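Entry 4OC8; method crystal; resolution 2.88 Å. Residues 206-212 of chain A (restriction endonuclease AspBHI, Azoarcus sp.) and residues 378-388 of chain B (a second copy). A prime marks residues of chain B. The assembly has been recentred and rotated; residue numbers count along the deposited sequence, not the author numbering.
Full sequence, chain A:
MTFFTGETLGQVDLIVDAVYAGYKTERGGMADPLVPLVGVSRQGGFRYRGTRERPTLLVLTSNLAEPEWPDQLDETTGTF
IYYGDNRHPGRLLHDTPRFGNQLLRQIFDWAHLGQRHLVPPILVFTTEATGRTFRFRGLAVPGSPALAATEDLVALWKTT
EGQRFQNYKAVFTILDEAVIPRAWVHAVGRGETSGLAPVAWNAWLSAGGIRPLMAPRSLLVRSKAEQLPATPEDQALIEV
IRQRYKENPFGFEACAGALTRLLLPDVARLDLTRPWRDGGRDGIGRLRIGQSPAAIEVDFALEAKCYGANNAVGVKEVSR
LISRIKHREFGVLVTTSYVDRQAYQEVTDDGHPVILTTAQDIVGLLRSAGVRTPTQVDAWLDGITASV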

# COMPACT_ATOMS: atom_id res chain seq x y z
N SER A 206 31.57 -3.28 3.89
CA SER A 206 31.86 -3.83 5.21
C SER A 206 30.66 -4.48 5.89
O SER A 206 30.77 -5.58 6.42
CB SER A 206 32.47 -2.76 6.13
OG SER A 206 31.70 -1.57 6.11
N ALA A 207 29.52 -3.80 5.86
CA ALA A 207 28.37 -4.23 6.66
C ALA A 207 27.27 -4.90 5.84
O ALA A 207 26.45 -5.64 6.38
CB ALA A 207 27.82 -3.06 7.46
N GLY A 208 27.25 -4.62 4.54
CA GLY A 208 26.22 -5.16 3.67
C GLY A 208 25.00 -4.26 3.60
O GLY A 208 24.10 -4.47 2.79
N GLY A 209 24.97 -3.24 4.46
CA GLY A 209 23.83 -2.36 4.54
C GLY A 209 23.75 -1.38 3.38
O GLY A 209 24.75 -1.05 2.74
N ILE A 210 22.53 -0.91 3.11
CA ILE A 210 22.29 -0.02 1.99
C ILE A 210 21.70 1.31 2.43
O ILE A 210 20.65 1.34 3.08
CB ILE A 210 21.33 -0.65 0.96
CG1 ILE A 210 21.86 -2.00 0.48
CG2 ILE A 210 21.11 0.28 -0.21
CD1 ILE A 210 21.00 -2.63 -0.58
N ARG A 211 22.37 2.41 2.09
CA ARG A 211 21.83 3.74 2.31
C ARG A 211 21.34 4.30 0.98
O ARG A 211 22.14 4.78 0.17
CB ARG A 211 22.87 4.68 2.91
CG ARG A 211 22.37 6.11 3.03
CD ARG A 211 23.49 7.08 3.35
NE ARG A 211 24.11 6.80 4.64
CZ ARG A 211 23.63 7.21 5.81
NH1 ARG A 211 22.51 7.93 5.86
NH2 ARG A 211 24.26 6.89 6.93
N PRO A 212 20.02 4.24 0.74
CA PRO A 212 19.43 4.63 -0.54
C PRO A 212 19.38 6.14 -0.76
O PRO A 212 19.23 6.89 0.20
CB PRO A 212 18.00 4.10 -0.43
CG PRO A 212 17.73 4.08 1.02
CD PRO A 212 19.02 3.67 1.65
N ASP B 378 23.29 -10.12 13.68
CA ASP B 378 24.36 -9.16 13.98
C ASP B 378 24.86 -8.42 12.74
O ASP B 378 25.06 -7.20 12.77
CB ASP B 378 25.51 -9.85 14.72
CG ASP B 378 25.41 -9.68 16.23
OD1 ASP B 378 25.16 -8.54 16.70
OD2 ASP B 378 25.57 -10.69 16.95
N ALA B 379 25.05 -9.15 11.64
CA ALA B 379 25.44 -8.52 10.37
C ALA B 379 24.39 -7.51 9.91
O ALA B 379 24.72 -6.40 9.48
CB ALA B 379 25.66 -9.57 9.31
N TRP B 380 23.12 -7.92 10.00
CA TRP B 380 21.99 -7.09 9.63
C TRP B 380 21.98 -5.78 10.42
O TRP B 380 21.89 -4.69 9.86
CB TRP B 380 20.70 -7.86 9.85
CG TRP B 380 19.46 -7.14 9.44
CD1 TRP B 380 19.06 -6.87 8.16
CD2 TRP B 380 18.45 -6.61 10.30
NE1 TRP B 380 17.86 -6.20 8.18
CE2 TRP B 380 17.46 -6.03 9.48
CE3 TRP B 380 18.27 -6.58 11.69
CZ2 TRP B 380 16.32 -5.41 10.00
CZ3 TRP B 380 17.14 -5.97 12.20
CH2 TRP B 380 16.18 -5.40 11.36
N LEU B 381 22.08 -5.92 11.74
CA LEU B 381 22.09 -4.78 12.65
C LEU B 381 23.26 -3.86 12.34
O LEU B 381 23.11 -2.63 12.35
CB LEU B 381 22.15 -5.25 14.09
CG LEU B 381 20.88 -5.94 14.60
CD1 LEU B 381 21.13 -6.65 15.92
CD2 LEU B 381 19.73 -4.94 14.73
N ASP B 382 24.42 -4.45 12.06
CA ASP B 382 25.59 -3.68 11.67
C ASP B 382 25.27 -2.85 10.44
O ASP B 382 25.56 -1.65 10.39
CB ASP B 382 26.78 -4.60 11.41
CG ASP B 382 27.31 -5.26 12.68
OD1 ASP B 382 27.07 -4.70 13.78
OD2 ASP B 382 27.96 -6.32 12.58
N GLY B 383 24.65 -3.49 9.45
CA GLY B 383 24.20 -2.81 8.25
C GLY B 383 23.27 -1.65 8.53
O GLY B 383 23.42 -0.58 7.95
N ILE B 384 22.32 -1.85 9.44
CA ILE B 384 21.36 -0.80 9.80
C ILE B 384 22.04 0.40 10.45
O ILE B 384 21.78 1.56 10.08
CB ILE B 384 20.33 -1.31 10.80
CG1 ILE B 384 19.47 -2.39 10.16
CG2 ILE B 384 19.46 -0.18 11.32
CD1 ILE B 384 18.45 -2.92 11.10
N THR B 385 22.88 0.12 11.44
CA THR B 385 23.60 1.17 12.16
C THR B 385 24.50 1.94 11.20
O THR B 385 24.63 3.16 11.32
CB THR B 385 24.44 0.58 13.30
OG1 THR B 385 25.30 -0.44 12.79
CG2 THR B 385 23.54 -0.02 14.37
N ALA B 386 25.10 1.22 10.25
CA ALA B 386 25.97 1.85 9.26
C ALA B 386 25.20 2.70 8.26
O ALA B 386 25.69 3.73 7.80
CB ALA B 386 26.79 0.79 8.55
N SER B 387 23.98 2.26 7.92
CA SER B 387 23.22 2.87 6.84
C SER B 387 22.30 4.00 7.31
O SER B 387 21.49 4.50 6.53
CB SER B 387 22.41 1.81 6.09
OG SER B 387 21.41 1.25 6.92
N VAL B 388 22.41 4.38 8.58
CA VAL B 388 21.68 5.53 9.09
C VAL B 388 22.63 6.64 9.52
O VAL B 388 23.84 6.42 9.64
CB VAL B 388 20.77 5.17 10.28
CG1 VAL B 388 21.60 4.58 11.42
CG2 VAL B 388 20.01 6.40 10.75

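The contact is chiefly one of close packing between backbones, and glycine makes it possible. The chain A segment leaves its helix at Gly208 and runs on as an extended loop across the last turns of a chain B helix. Their CA atoms come closest at the glycines, Gly209 CA lying 3.8 Å from Gly383′ CA, an approach that brings main chain almost directly against main chain. Gly209 has no room for a CB, and Gly383′ very little. A CB on Gly209 would point toward the helix and fall 2.4 Å from Gly383′ O, a plain clash; a CB on Gly383′ would sit a tight 3.2 Å from Gly209 CA. Gly208 is glycine for a different reason: its phi of 88° and psi of -9° would jam a CB against the carbonyl oxygen of the residue before, so the requirement comes from its own backbone and not from the partner.

Small side chains fill the space around this glycine pair. Ala207 directs its CB toward the helix, where it lies 3.7 Å from Gly383′ CA and 3.9 Å from Asp382′ C. It also meets the methyl of Ala386′, with 4.1 Å between Ala207 CB and Ala386′ CB, the apolar side-chain contact of the interface. A single methyl suits both positions, being large enough to touch yet short enough to let the backbones stay close. Further along, Ser387′ CB packs 3.5 Å from Ile210 O. Ile210 itself points its CA-to-CB bond away from the helix and contributes here through its backbone.

The polar part lies at the C-terminal end of the chain B stretch. Arg211 starts toward chain B, and its long side chain, with chi1 and chi2 both t and chi3 m, reaches the main-chain oxygens there. Arg211 NH2 donates a hydrogen bond to Val388′ O at 2.8 Å; the N-H...O angle of 134° makes it weak despite the short distance. This oxygen lies at the guanidinium edge, near its plane, where the N-H groups point, whereas Ser387′ C lies over one face, 3.5 Å from Arg211 NH2. Arginine suits the place because it combines reach with a planar group that can donate at its edge while packing through its face.

Hydrogen bonds within chain B support the surface on which the loop rests. Successive i to i+4 backbone bonds run from Asp382′ N to Asp378′ O through Ser387′ N to Gly383′ O, each 2.9 Å long. Thr385′ OG1 turns back to donate to Asp382′ O at 2.7 Å, satisfying its hydroxyl within the helix.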